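Local coordinates for protein mucin-like protocadherin (Homo sapiens, PDB 6OAE) that probably mediates calcium-dependent heterophilic adhesion to CDHR2 between adjacent microvilli, thereby controlling microvillar packing on epithelial cells, at residues F13-N18 / L54-T59; L41-A46 / E63-L68; F47-N52 / A70-Q75. All blocks are in the same frame, centred on the assembly; numbering follows the deposited sequence.

Contact 1 (F13-N18 / L54-T59); sequences FEVEEN and LFLNVT. With CA (calcium ion), chain D; CA (calcium ion), chain C.
Leu56, the last residue of strand 53-56, faces Val15 of strand 12-16, and the two meet through single methyl groups: Leu56 CD1 lies 4.3 Å from Val15 CG2. Both residues are buried, each resting on further neighbours, with Leu56 against Phe47 and Val15 against Val88 of strand 79-91. Past the strand the chain turns outward and returns at Thr59, where contact is closer. With chi1 at -73°, OG1 of Thr59 sits beside its own backbone N, and CG2, anti to that N, is directed at the main chain of Asn18, reaching its CA at 3.3 Å. The Asn18 side chain leaves from the other side of this CA, away from Thr59. Its OD1 accepts a hydrogen bond of 2.7 Å from a water that also binds one calcium ion at 2.4 Å, while ND2 bonds to Asp95 OD2. The neighbouring Glu17 splits its carboxylate: OE2 binds the ion that holds the water, at 2.4 Å, and OE1 the second ion. The methyl of Thr59 thus packs on a second-shell residue of the metal site. A glutamate bridging calcium ions just past strand 12-16 is characteristic of the linker between cadherin repeats EC1 and EC2.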
ATOM      1  N   PHE A  13      -0.859   9.870 -19.649  1.00 21.43           N
ATOM      2  CA  PHE A  13      -0.087   8.604 -19.639  1.00 21.76           C
ATOM      3  C   PHE A  13      -0.372   7.894 -18.335  1.00 23.17           C
ATOM      4  O   PHE A  13      -0.497   8.568 -17.287  1.00 25.18           O
ATOM      5  CB  PHE A  13       1.404   8.888 -19.832  1.00 21.28           C
ATOM      6  CG  PHE A  13       1.679   9.598 -21.125  1.00 21.13           C
ATOM      7  CD1 PHE A  13       1.552  10.981 -21.217  1.00 20.71           C
ATOM      8  CD2 PHE A  13       2.000   8.882 -22.274  1.00 20.85           C
ATOM      9  CE1 PHE A  13       1.773  11.626 -22.420  1.00 21.03           C
ATOM     10  CE2 PHE A  13       2.215   9.525 -23.477  1.00 20.94           C
ATOM     11  CZ  PHE A  13       2.097  10.897 -23.556  1.00 21.56           C
ATOM     12  N   GLU A  14      -0.457   6.573 -18.392  1.00 23.24           N
ATOM     13  CA  GLU A  14      -0.567   5.723 -17.202  1.00 24.76           C
ATOM     14  C   GLU A  14       0.734   4.958 -17.111  1.00 23.95           C
ATOM     15  O   GLU A  14       1.104   4.368 -18.120  1.00 23.28           O
ATOM     16  CB  GLU A  14      -1.778   4.809 -17.297  1.00 27.06           C
ATOM     17  CG  GLU A  14      -3.053   5.506 -16.899  1.00 30.32           C
ATOM     18  CD  GLU A  14      -4.212   4.557 -16.706  1.00 33.92           C
ATOM     19  OE1 GLU A  14      -4.071   3.368 -17.078  1.00 36.30           O
ATOM     20  OE2 GLU A  14      -5.231   5.009 -16.169  1.00 36.54           O
ATOM     21  N   VAL A  15       1.407   5.029 -15.960  1.00 23.79           N
ATOM     22  CA  VAL A  15       2.711   4.350 -15.722  1.00 23.12           C
ATOM     23  C   VAL A  15       2.592   3.610 -14.392  1.00 23.64           C
ATOM     24  O   VAL A  15       2.291   4.246 -13.408  1.00 22.90           O
ATOM     25  CB  VAL A  15       3.894   5.339 -15.733  1.00 22.77           C
ATOM     26  CG1 VAL A  15       5.218   4.632 -15.487  1.00 22.88           C
ATOM     27  CG2 VAL A  15       3.960   6.134 -17.042  1.00 23.09           C
ATOM     28  N   GLU A  16       2.829   2.305 -14.388  1.00 24.16           N
ATOM     29  CA  GLU A  16       2.861   1.518 -13.133  1.00 26.02           C
ATOM     30  C   GLU A  16       4.055   1.990 -12.319  1.00 23.88           C
ATOM     31  O   GLU A  16       5.136   2.172 -12.900  1.00 23.06           O
ATOM     32  CB  GLU A  16       2.997   0.022 -13.380  1.00 29.36           C
ATOM     33  CG  GLU A  16       1.844  -0.546 -14.159  1.00 33.96           C
ATOM     34  CD  GLU A  16       1.579  -2.020 -13.910  1.00 37.97           C
ATOM     35  OE1 GLU A  16       2.504  -2.746 -13.453  1.00 40.56           O
ATOM     36  OE2 GLU A  16       0.450  -2.426 -14.166  1.00 43.06           O
ATOM     37  N   GLU A  17       3.866   2.185 -11.021  1.00 23.08           N
ATOM     38  CA  GLU A  17       4.988   2.596 -10.146  1.00 22.00           C
ATOM     39  C   GLU A  17       6.085   1.546 -10.261  1.00 21.06           C
ATOM     40  O   GLU A  17       5.768   0.378 -10.595  1.00 20.17           O
ATOM     41  CB  GLU A  17       4.542   2.800  -8.712  1.00 21.24           C
ATOM     42  CG  GLU A  17       3.937   1.574  -8.067  1.00 21.60           C
ATOM     43  CD  GLU A  17       3.843   1.695  -6.561  1.00 22.83           C
ATOM     44  OE1 GLU A  17       2.981   1.021  -5.980  1.00 22.21           O
ATOM     45  OE2 GLU A  17       4.631   2.454  -5.988  1.00 22.32           O
ATOM     46  N   ASN A  18       7.334   1.964 -10.039  1.00 21.59           N
ATOM     47  CA  ASN A  18       8.549   1.115 -10.095  1.00 22.45           C
ATOM     48  C   ASN A  18       8.899   0.752 -11.547  1.00 22.98           C
ATOM     49  O   ASN A  18       9.812  -0.032 -11.716  1.00 24.46           O
ATOM     50  CB  ASN A  18       8.426  -0.118  -9.190  1.00 22.36           C
ATOM     51  CG  ASN A  18       8.043   0.284  -7.783  1.00 23.02           C
ATOM     52  OD1 ASN A  18       8.459   1.341  -7.307  1.00 23.50           O
ATOM     53  ND2 ASN A  18       7.244  -0.538  -7.116  1.00 22.73           N
ATOM     54  N   LEU A  54       9.368  14.604 -24.669  1.00 21.92           N
ATOM     55  CA  LEU A  54       9.184  14.633 -23.213  1.00 21.32           C
ATOM     56  C   LEU A  54       9.581  13.266 -22.667  1.00 21.68           C
ATOM     57  O   LEU A  54       9.079  12.239 -23.170  1.00 20.82           O
ATOM     58  CB  LEU A  54       7.743  14.953 -22.846  1.00 21.64           C
ATOM     59  CG  LEU A  54       7.446  15.022 -21.351  1.00 21.68           C
ATOM     60  CD1 LEU A  54       8.199  16.155 -20.692  1.00 21.88           C
ATOM     61  CD2 LEU A  54       5.950  15.139 -21.111  1.00 22.08           C
ATOM     62  N   PHE A  55      10.441  13.278 -21.677  1.00 20.78           N
ATOM     63  CA  PHE A  55      10.925  12.071 -20.976  1.00 22.28           C
ATOM     64  C   PHE A  55      10.600  12.163 -19.489  1.00 22.40           C
ATOM     65  O   PHE A  55      10.531  13.296 -18.962  1.00 22.01           O
ATOM     66  CB  PHE A  55      12.439  11.952 -21.130  1.00 22.32           C
ATOM     67  CG  PHE A  55      12.951  11.705 -22.518  1.00 22.81           C
ATOM     68  CD1 PHE A  55      13.284  12.764 -23.357  1.00 22.79           C
ATOM     69  CD2 PHE A  55      13.169  10.407 -22.967  1.00 23.07           C
ATOM     70  CE1 PHE A  55      13.779  12.527 -24.629  1.00 23.93           C
ATOM     71  CE2 PHE A  55      13.659  10.174 -24.247  1.00 23.62           C
ATOM     72  CZ  PHE A  55      13.976  11.232 -25.068  1.00 23.68           C
ATOM     73  N   LEU A  56      10.419  10.997 -18.865  1.00 23.55           N
ATOM     74  CA  LEU A  56      10.463  10.777 -17.398  1.00 26.29           C
ATOM     75  C   LEU A  56      11.914  10.498 -17.035  1.00 27.68           C
ATOM     76  O   LEU A  56      12.473   9.616 -17.689  1.00 27.99           O
ATOM     77  CB  LEU A  56       9.625   9.546 -17.024  1.00 26.75           C
ATOM     78  CG  LEU A  56       8.210   9.760 -16.525  1.00 27.51           C
ATOM     79  CD1 LEU A  56       7.564   8.418 -16.232  1.00 28.29           C
ATOM     80  CD2 LEU A  56       8.192  10.640 -15.285  1.00 27.82           C
ATOM     81  N   ASN A  57      12.503  11.184 -16.043  1.00 27.12           N
ATOM     82  CA  ASN A  57      13.912  10.938 -15.614  1.00 27.65           C
ATOM     83  C   ASN A  57      13.948   9.971 -14.431  1.00 26.80           C
ATOM     84  O   ASN A  57      15.060   9.507 -14.094  1.00 24.80           O
ATOM     85  CB  ASN A  57      14.649  12.210 -15.188  1.00 27.61           C
ATOM     86  CG  ASN A  57      15.014  13.080 -16.351  1.00 29.92           C
ATOM     87  OD1 ASN A  57      15.095  12.604 -17.486  1.00 33.18           O
ATOM     88  ND2 ASN A  57      15.239  14.350 -16.083  1.00 32.91           N
ATOM     89  N   VAL A  58      12.790   9.684 -13.844  1.00 26.74           N
ATOM     90  CA  VAL A  58      12.679   8.985 -12.531  1.00 26.79           C
ATOM     91  C   VAL A  58      11.674   7.830 -12.596  1.00 25.44           C
ATOM     92  O   VAL A  58      10.790   7.795 -13.495  1.00 23.44           O
ATOM     93  CB  VAL A  58      12.314   9.997 -11.438  1.00 28.49           C
ATOM     94  CG1 VAL A  58      13.396  11.060 -11.292  1.00 29.22           C
ATOM     95  CG2 VAL A  58      10.974  10.651 -11.691  1.00 28.78           C
ATOM     96  N   THR A  59      11.832   6.905 -11.661  1.00 25.13           N
ATOM     97  CA  THR A  59      10.965   5.731 -11.504  1.00 25.79           C
ATOM     98  C   THR A  59       9.905   6.129 -10.478  1.00 25.05           C
ATOM     99  O   THR A  59      10.216   6.351  -9.305  1.00 24.41           O
ATOM    100  CB  THR A  59      11.808   4.485 -11.202  1.00 27.92           C
ATOM    101  OG1 THR A  59      12.474   4.101 -12.412  1.00 29.39           O
ATOM    102  CG2 THR A  59      10.955   3.338 -10.720  1.00 27.83           C
TER
HETATM  103 CA    CA D 303       5.823   2.196  -3.966  1.00 23.27          CA
HETATM  104 CA    CA C 302       2.194   0.468  -3.839  1.00 21.83          CA
HETATM  105  O   HOH W   1       8.036   2.411  -4.888  1.00 21.40           O

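Contact 2 (L41-A46 / E63-L68); sequences LSTPFA and EEKSLL. With CA (calcium ion), chain C; CA (calcium ion), chain D.
Thr43 is the residue through which the loop 41-46 meets the start of strand 67-76, at one edge of the cadherin beta sandwich. The close side is formed by its two branches. OG1 lies over the backbone of the strand, 3.5 Å from Leu68 CA, and is hydrogen-bonded to the backbone N of Glu69; backbone bonding between Thr43 and Glu69 pins the loop at the same point. Because chi1 of -55° puts OG1 beside the threonine's own N, CG2 is turned anti to that N and comes within 4.1 Å of Leu68 CD2. Leu68 itself is buried and packs on Val88. At the start of segment 63-68, Glu63 reaches the calcium linker, where it shares ions with Glu17 and Asp95. OE1 of Glu63 bridges the two metals, 2.3 Å from one calcium and 2.7 Å from the other, to which OE2 also binds at 2.5 Å. The solvent side of the contact is thinner rather than more distant: the exposed Lys65 contributes less surface than the buried Leu68. It runs past Thr43 in the opposite direction, extended as far as CD and bent beyond it, and Lys65 CD touches Thr43 CG2 at 3.7 Å.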
ATOM      1  N   LEU A  41       5.356  25.091 -13.139  1.00 38.55           N
ATOM      2  CA  LEU A  41       4.226  24.285 -12.582  1.00 39.26           C
ATOM      3  C   LEU A  41       4.490  22.781 -12.790  1.00 35.40           C
ATOM      4  O   LEU A  41       3.730  21.994 -12.235  1.00 36.06           O
ATOM      5  CB  LEU A  41       2.880  24.709 -13.186  1.00 42.94           C
ATOM      6  CG  LEU A  41       2.250  25.974 -12.582  1.00 46.83           C
ATOM      7  CD1 LEU A  41       0.837  26.182 -13.130  1.00 47.43           C
ATOM      8  CD2 LEU A  41       2.220  25.929 -11.055  1.00 47.19           C
ATOM      9  N   SER A  42       5.524  22.403 -13.547  1.00 33.05           N
ATOM     10  CA  SER A  42       5.965  20.992 -13.700  1.00 29.26           C
ATOM     11  C   SER A  42       6.337  20.421 -12.328  1.00 29.38           C
ATOM     12  O   SER A  42       7.020  21.113 -11.558  1.00 29.46           O
ATOM     13  CB  SER A  42       7.133  20.842 -14.634  1.00 27.54           C
ATOM     14  OG  SER A  42       6.860  21.388 -15.909  1.00 27.27           O
ATOM     15  N   THR A  43       5.915  19.196 -12.039  1.00 27.45           N
ATOM     16  CA  THR A  43       6.389  18.414 -10.879  1.00 27.21           C
ATOM     17  C   THR A  43       7.913  18.473 -10.873  1.00 26.72           C
ATOM     18  O   THR A  43       8.549  18.153 -11.878  1.00 25.27           O
ATOM     19  CB  THR A  43       5.933  16.952 -10.928  1.00 27.20           C
ATOM     20  OG1 THR A  43       4.513  16.911 -11.053  1.00 25.87           O
ATOM     21  CG2 THR A  43       6.390  16.187  -9.703  1.00 27.69           C
ATOM     22  N   PRO A  44       8.543  18.913  -9.766  1.00 26.52           N
ATOM     23  CA  PRO A  44       9.999  18.991  -9.701  1.00 26.83           C
ATOM     24  C   PRO A  44      10.674  17.617  -9.873  1.00 24.40           C
ATOM     25  O   PRO A  44      10.135  16.671  -9.375  1.00 23.56           O
ATOM     26  CB  PRO A  44      10.278  19.542  -8.284  1.00 27.93           C
ATOM     27  CG  PRO A  44       8.981  20.180  -7.837  1.00 27.82           C
ATOM     28  CD  PRO A  44       7.891  19.400  -8.540  1.00 28.52           C
ATOM     29  N   PHE A  45      11.806  17.563 -10.579  1.00 23.73           N
ATOM     30  CA  PHE A  45      12.706  16.385 -10.638  1.00 25.61           C
ATOM     31  C   PHE A  45      11.966  15.153 -11.149  1.00 27.80           C
ATOM     32  O   PHE A  45      12.068  14.032 -10.508  1.00 29.76           O
ATOM     33  CB  PHE A  45      13.236  16.050  -9.250  1.00 25.56           C
ATOM     34  CG  PHE A  45      14.058  17.137  -8.628  1.00 24.19           C
ATOM     35  CD1 PHE A  45      15.375  17.310  -9.001  1.00 24.71           C
ATOM     36  CD2 PHE A  45      13.528  17.953  -7.646  1.00 24.51           C
ATOM     37  CE1 PHE A  45      16.143  18.304  -8.415  1.00 24.88           C
ATOM     38  CE2 PHE A  45      14.297  18.949  -7.071  1.00 24.88           C
ATOM     39  CZ  PHE A  45      15.600  19.122  -7.455  1.00 24.66           C
ATOM     40  N   ALA A  46      11.224  15.328 -12.230  1.00 26.80           N
ATOM     41  CA  ALA A  46      10.391  14.254 -12.818  1.00 26.79           C
ATOM     42  C   ALA A  46      10.635  14.168 -14.325  1.00 26.94           C
ATOM     43  O   ALA A  46      10.834  13.045 -14.818  1.00 26.80           O
ATOM     44  CB  ALA A  46       8.939  14.483 -12.476  1.00 27.75           C
ATOM     45  N   GLU A  63       3.251   5.663  -3.533  1.00 26.47           N
ATOM     46  CA  GLU A  63       3.196   6.044  -2.094  1.00 26.81           C
ATOM     47  C   GLU A  63       3.825   7.441  -1.866  1.00 29.15           C
ATOM     48  O   GLU A  63       3.515   8.057  -0.845  1.00 27.69           O
ATOM     49  CB  GLU A  63       3.864   4.966  -1.232  1.00 26.23           C
ATOM     50  CG  GLU A  63       3.002   3.724  -1.021  1.00 25.82           C
ATOM     51  CD  GLU A  63       2.795   2.803  -2.222  1.00 25.10           C
ATOM     52  OE1 GLU A  63       3.800   2.368  -2.822  1.00 25.90           O
ATOM     53  OE2 GLU A  63       1.636   2.499  -2.559  1.00 24.62           O
ATOM     54  N   GLU A  64       4.680   7.928  -2.769  1.00 30.42           N
ATOM     55  CA  GLU A  64       5.317   9.270  -2.664  1.00 30.91           C
ATOM     56  C   GLU A  64       4.460  10.288  -3.438  1.00 31.31           C
ATOM     57  O   GLU A  64       4.152  11.351  -2.862  1.00 29.30           O
ATOM     58  CB  GLU A  64       6.768   9.159  -3.139  1.00 33.36           C
ATOM     59  CG  GLU A  64       7.554  10.466  -3.113  1.00 36.03           C
ATOM     60  CD  GLU A  64       7.665  11.200  -4.439  1.00 39.48           C
ATOM     61  OE1 GLU A  64       7.711  10.528  -5.507  1.00 42.35           O
ATOM     62  OE2 GLU A  64       7.713  12.452  -4.411  1.00 44.94           O
ATOM     63  N   LYS A  65       4.073   9.991  -4.686  1.00 29.81           N
ATOM     64  CA  LYS A  65       3.288  10.931  -5.528  1.00 30.80           C
ATOM     65  C   LYS A  65       2.631  10.153  -6.667  1.00 30.62           C
ATOM     66  O   LYS A  65       3.368   9.464  -7.392  1.00 29.66           O
ATOM     67  CB  LYS A  65       4.226  12.031  -6.039  1.00 32.06           C
ATOM     68  CG  LYS A  65       3.554  13.288  -6.562  1.00 35.30           C
ATOM     69  CD  LYS A  65       4.535  14.281  -7.146  1.00 37.17           C
ATOM     70  CE  LYS A  65       5.480  14.888  -6.127  1.00 39.48           C
ATOM     71  NZ  LYS A  65       4.780  15.836  -5.227  1.00 41.53           N
ATOM     72  N   SER A  66       1.305  10.257  -6.809  1.00 29.30           N
ATOM     73  CA  SER A  66       0.479   9.446  -7.746  1.00 29.65           C
ATOM     74  C   SER A  66       0.205  10.192  -9.060  1.00 28.44           C
ATOM     75  O   SER A  66      -0.326   9.568  -9.995  1.00 28.08           O
ATOM     76  CB  SER A  66      -0.806   9.042  -7.082  1.00 29.16           C
ATOM     77  OG  SER A  66      -1.627  10.173  -6.857  1.00 31.40           O
ATOM     78  N   LEU A  67       0.520  11.485  -9.135  1.00 28.93           N
ATOM     79  CA  LEU A  67       0.249  12.304 -10.340  1.00 28.99           C
ATOM     80  C   LEU A  67       1.440  13.216 -10.591  1.00 27.44           C
ATOM     81  O   LEU A  67       1.836  13.966  -9.673  1.00 25.76           O
ATOM     82  CB  LEU A  67      -1.039  13.095 -10.122  1.00 30.92           C
ATOM     83  CG  LEU A  67      -1.517  13.911 -11.314  1.00 32.14           C
ATOM     84  CD1 LEU A  67      -2.203  13.012 -12.346  1.00 32.28           C
ATOM     85  CD2 LEU A  67      -2.449  15.026 -10.840  1.00 34.69           C
ATOM     86  N   LEU A  68       2.011  13.126 -11.788  1.00 24.68           N
ATOM     87  CA  LEU A  68       3.172  13.941 -12.210  1.00 24.24           C
ATOM     88  C   LEU A  68       2.666  14.821 -13.345  1.00 25.56           C
ATOM     89  O   LEU A  68       1.966  14.285 -14.217  1.00 24.22           O
ATOM     90  CB  LEU A  68       4.325  13.029 -12.639  1.00 24.09           C
ATOM     91  CG  LEU A  68       4.634  11.858 -11.699  1.00 24.34           C
ATOM     92  CD1 LEU A  68       5.745  10.979 -12.272  1.00 24.79           C
ATOM     93  CD2 LEU A  68       5.009  12.355 -10.324  1.00 24.31           C
TER
HETATM   94 CA    CA C 302       2.194   0.468  -3.839  1.00 21.83          CA
HETATM   95 CA    CA D 303       5.823   2.196  -3.966  1.00 23.27          CA
HETATM   96  O   HOH W   1       8.036   2.411  -4.888  1.00 21.40           O

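Contact 3 (F47-N52 / A70-Q75); sequences FRIQGN and AQLLCQ
This is a buried contact of apolar side chains between the two sheets of the first cadherin repeat, strand 47-50 facing strand 67-76 across the core without a hydrogen bond between the segments. Phe47 and Ala70 make its fuller half. The Ala70 methyl sits over the middle of one ring face as a CH-pi contact, CB 3.8 Å from the ring centroid and only 11° off the normal. Ring atom CE2 also lies 3.7 Å from Ala70 N. Chi1 of -65° holds CG beside the phenylalanine's own N and sends the ring inward, among Leu38, Leu54, Leu56 and Val88. A serine in place of Phe47 would probably leave the Ala70 methyl without its aromatic cover and open a gap between the sheets. Two residues on, the side chains of Ile49 and Leu72 cross obliquely and meet through their ends, Ile49 CD1 lying 4.0 Å from Leu72 CD2. The intervening Arg48 belongs to the outer side, where its NE donates to Gln50 OE1 (2.8 Å, N-H...O angle 155°) and its guanidinium makes a cation-pi contact with Phe55. Farther along strand 67-76, Cys74 is disulfide-bonded to Cys6. In strand 47-50, inward Phe47 and Ile49 thus alternate with outward Arg48 and Gln50; two sheets packed face to face are characteristic of the cadherin beta-sandwich fold.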
ATOM      1  N   PHE A  47      10.660  15.299 -15.035  1.00 24.17           N
ATOM      2  CA  PHE A  47      10.651  15.309 -16.510  1.00 23.83           C
ATOM      3  C   PHE A  47      11.888  15.986 -17.064  1.00 24.19           C
ATOM      4  O   PHE A  47      12.515  16.807 -16.370  1.00 23.66           O
ATOM      5  CB  PHE A  47       9.407  16.055 -17.006  1.00 22.96           C
ATOM      6  CG  PHE A  47       8.094  15.406 -16.661  1.00 22.54           C
ATOM      7  CD1 PHE A  47       7.603  14.347 -17.426  1.00 22.81           C
ATOM      8  CD2 PHE A  47       7.351  15.834 -15.575  1.00 21.88           C
ATOM      9  CE1 PHE A  47       6.394  13.750 -17.110  1.00 22.95           C
ATOM     10  CE2 PHE A  47       6.145  15.239 -15.256  1.00 22.07           C
ATOM     11  CZ  PHE A  47       5.659  14.197 -16.028  1.00 22.09           C
ATOM     12  N   ARG A  48      12.190  15.686 -18.321  1.00 23.85           N
ATOM     13  CA  ARG A  48      13.085  16.528 -19.138  1.00 24.25           C
ATOM     14  C   ARG A  48      12.545  16.553 -20.550  1.00 24.04           C
ATOM     15  O   ARG A  48      11.782  15.651 -20.933  1.00 21.92           O
ATOM     16  CB  ARG A  48      14.541  16.060 -19.133  1.00 26.61           C
ATOM     17  CG  ARG A  48      14.831  14.814 -19.961  1.00 27.41           C
ATOM     18  CD  ARG A  48      16.309  14.437 -19.948  1.00 29.13           C
ATOM     19  NE  ARG A  48      16.542  13.485 -21.020  1.00 28.07           N
ATOM     20  CZ  ARG A  48      16.264  12.190 -20.964  1.00 29.73           C
ATOM     21  NH1 ARG A  48      15.756  11.640 -19.869  1.00 31.50           N
ATOM     22  NH2 ARG A  48      16.502  11.433 -22.015  1.00 28.67           N
ATOM     23  N   ILE A  49      12.970  17.559 -21.282  1.00 24.60           N
ATOM     24  CA  ILE A  49      12.719  17.715 -22.722  1.00 24.85           C
ATOM     25  C   ILE A  49      14.077  17.762 -23.396  1.00 26.39           C
ATOM     26  O   ILE A  49      14.914  18.587 -22.984  1.00 26.03           O
ATOM     27  CB  ILE A  49      11.877  18.965 -22.995  1.00 26.44           C
ATOM     28  CG1 ILE A  49      10.529  18.883 -22.278  1.00 27.03           C
ATOM     29  CG2 ILE A  49      11.736  19.179 -24.493  1.00 26.41           C
ATOM     30  CD1 ILE A  49       9.728  20.183 -22.344  1.00 27.96           C
ATOM     31  N   GLN A  50      14.264  16.888 -24.370  1.00 28.61           N
ATOM     32  CA  GLN A  50      15.449  16.819 -25.258  1.00 30.35           C
ATOM     33  C   GLN A  50      14.978  16.424 -26.649  1.00 28.99           C
ATOM     34  O   GLN A  50      14.162  15.468 -26.754  1.00 28.79           O
ATOM     35  CB  GLN A  50      16.463  15.800 -24.738  1.00 33.04           C
ATOM     36  CG  GLN A  50      17.529  16.410 -23.849  1.00 35.30           C
ATOM     37  CD  GLN A  50      18.615  15.400 -23.565  1.00 37.69           C
ATOM     38  OE1 GLN A  50      18.362  14.335 -23.009  1.00 37.75           O
ATOM     39  NE2 GLN A  50      19.836  15.722 -23.963  1.00 39.08           N
ATOM     40  N   GLY A  51      15.478  17.124 -27.670  1.00 27.34           N
ATOM     41  CA  GLY A  51      15.102  16.918 -29.071  1.00 26.75           C
ATOM     42  C   GLY A  51      13.600  16.978 -29.261  1.00 26.08           C
ATOM     43  O   GLY A  51      13.093  16.183 -30.043  1.00 27.47           O
ATOM     44  N   ASN A  52      12.915  17.880 -28.557  1.00 26.85           N
ATOM     45  CA  ASN A  52      11.446  18.100 -28.697  1.00 28.09           C
ATOM     46  C   ASN A  52      10.687  16.818 -28.330  1.00 26.98           C
ATOM     47  O   ASN A  52       9.626  16.538 -28.939  1.00 25.45           O
ATOM     48  CB  ASN A  52      11.111  18.645 -30.097  1.00 29.51           C
ATOM     49  CG  ASN A  52      11.607  20.062 -30.276  1.00 31.74           C
ATOM     50  OD1 ASN A  52      11.955  20.736 -29.305  1.00 31.13           O
ATOM     51  ND2 ASN A  52      11.636  20.522 -31.512  1.00 34.32           N
ATOM     52  N   ALA A  70       3.711  17.884 -16.268  1.00 24.62           N
ATOM     53  CA  ALA A  70       4.705  18.617 -17.065  1.00 24.01           C
ATOM     54  C   ALA A  70       3.986  19.810 -17.676  1.00 24.97           C
ATOM     55  O   ALA A  70       2.929  19.592 -18.315  1.00 23.85           O
ATOM     56  CB  ALA A  70       5.305  17.744 -18.127  1.00 23.49           C
ATOM     57  N   GLN A  71       4.533  21.007 -17.465  1.00 26.61           N
ATOM     58  CA  GLN A  71       4.049  22.256 -18.120  1.00 27.61           C
ATOM     59  C   GLN A  71       4.992  22.508 -19.279  1.00 27.28           C
ATOM     60  O   GLN A  71       6.180  22.739 -19.015  1.00 30.39           O
ATOM     61  CB  GLN A  71       4.010  23.403 -17.112  1.00 29.26           C
ATOM     62  CG  GLN A  71       3.585  24.730 -17.731  1.00 30.90           C
ATOM     63  CD  GLN A  71       3.689  25.874 -16.754  1.00 32.68           C
ATOM     64  OE1 GLN A  71       4.609  25.943 -15.941  1.00 32.13           O
ATOM     65  NE2 GLN A  71       2.736  26.787 -16.835  1.00 36.15           N
ATOM     66  N   LEU A  72       4.503  22.421 -20.506  1.00 27.10           N
ATOM     67  CA  LEU A  72       5.304  22.654 -21.724  1.00 28.66           C
ATOM     68  C   LEU A  72       5.052  24.097 -22.125  1.00 31.57           C
ATOM     69  O   LEU A  72       3.887  24.405 -22.422  1.00 31.06           O
ATOM     70  CB  LEU A  72       4.903  21.703 -22.853  1.00 28.64           C
ATOM     71  CG  LEU A  72       4.766  20.225 -22.489  1.00 29.77           C
ATOM     72  CD1 LEU A  72       4.777  19.378 -23.740  1.00 28.82           C
ATOM     73  CD2 LEU A  72       5.847  19.779 -21.530  1.00 29.90           C
ATOM     74  N   LEU A  73       6.102  24.913 -22.105  1.00 33.78           N
ATOM     75  CA  LEU A  73       6.067  26.349 -22.463  1.00 35.55           C
ATOM     76  C   LEU A  73       6.609  26.460 -23.874  1.00 38.34           C
ATOM     77  O   LEU A  73       7.781  26.105 -24.075  1.00 36.92           O
ATOM     78  CB  LEU A  73       6.922  27.161 -21.483  1.00 36.17           C
ATOM     79  CG  LEU A  73       6.487  27.167 -20.021  1.00 36.15           C
ATOM     80  CD1 LEU A  73       7.389  28.087 -19.205  1.00 36.41           C
ATOM     81  CD2 LEU A  73       5.037  27.587 -19.849  1.00 36.41           C
ATOM     82  N   CYS A  74       5.789  26.927 -24.818  1.00 39.89           N
ATOM     83  CA  CYS A  74       6.182  27.083 -26.239  1.00 43.40           C
ATOM     84  C   CYS A  74       6.449  28.557 -26.530  1.00 45.56           C
ATOM     85  O   CYS A  74       5.484  29.302 -26.722  1.00 42.94           O
ATOM     86  CB  CYS A  74       5.128  26.478 -27.137  1.00 45.65           C
ATOM     87  SG  CYS A  74       5.249  24.676 -27.123  1.00 49.53           S
ATOM     88  N   GLN A  75       7.727  28.930 -26.553  1.00 48.53           N
ATOM     89  CA  GLN A  75       8.198  30.336 -26.622  1.00 52.17           C
ATOM     90  C   GLN A  75       8.799  30.621 -28.002  1.00 54.51           C
ATOM     91  O   GLN A  75       9.271  29.667 -28.649  1.00 52.73           O
ATOM     92  CB  GLN A  75       9.218  30.580 -25.511  1.00 53.67           C
ATOM     93  CG  GLN A  75       8.702  30.235 -24.115  1.00 55.38           C
ATOM     94  CD  GLN A  75       9.686  30.580 -23.023  1.00 57.15           C
ATOM     95  OE1 GLN A  75      10.768  31.101 -23.278  1.00 61.15           O
ATOM     96  NE2 GLN A  75       9.314  30.289 -21.788  1.00 57.43           N
TER

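In the fold
The three contacts run from the calcium end of the first repeat toward its far end. Contacts 1 and 3 pack one sheet on the other, and contact 2 fastens the loop leading into strand 47-50 to strand 67-76. Contacts 1 and 2 lie closest, their centres about 10 Å apart, and both end at the linker ions: Glu17 OE2 and Glu63 OE1 come within 3.3 Å of each other on a shared calcium, which probably offsets their like charges. Contact 3 lies farther from the ions, about 15 Å from each of the others, centre to centre. Arg48 NH1 and Asn57 OD1 (2.7 Å) tie it to contact 1, Ser42 OG and Gln71 N (2.8 Å) to contact 2.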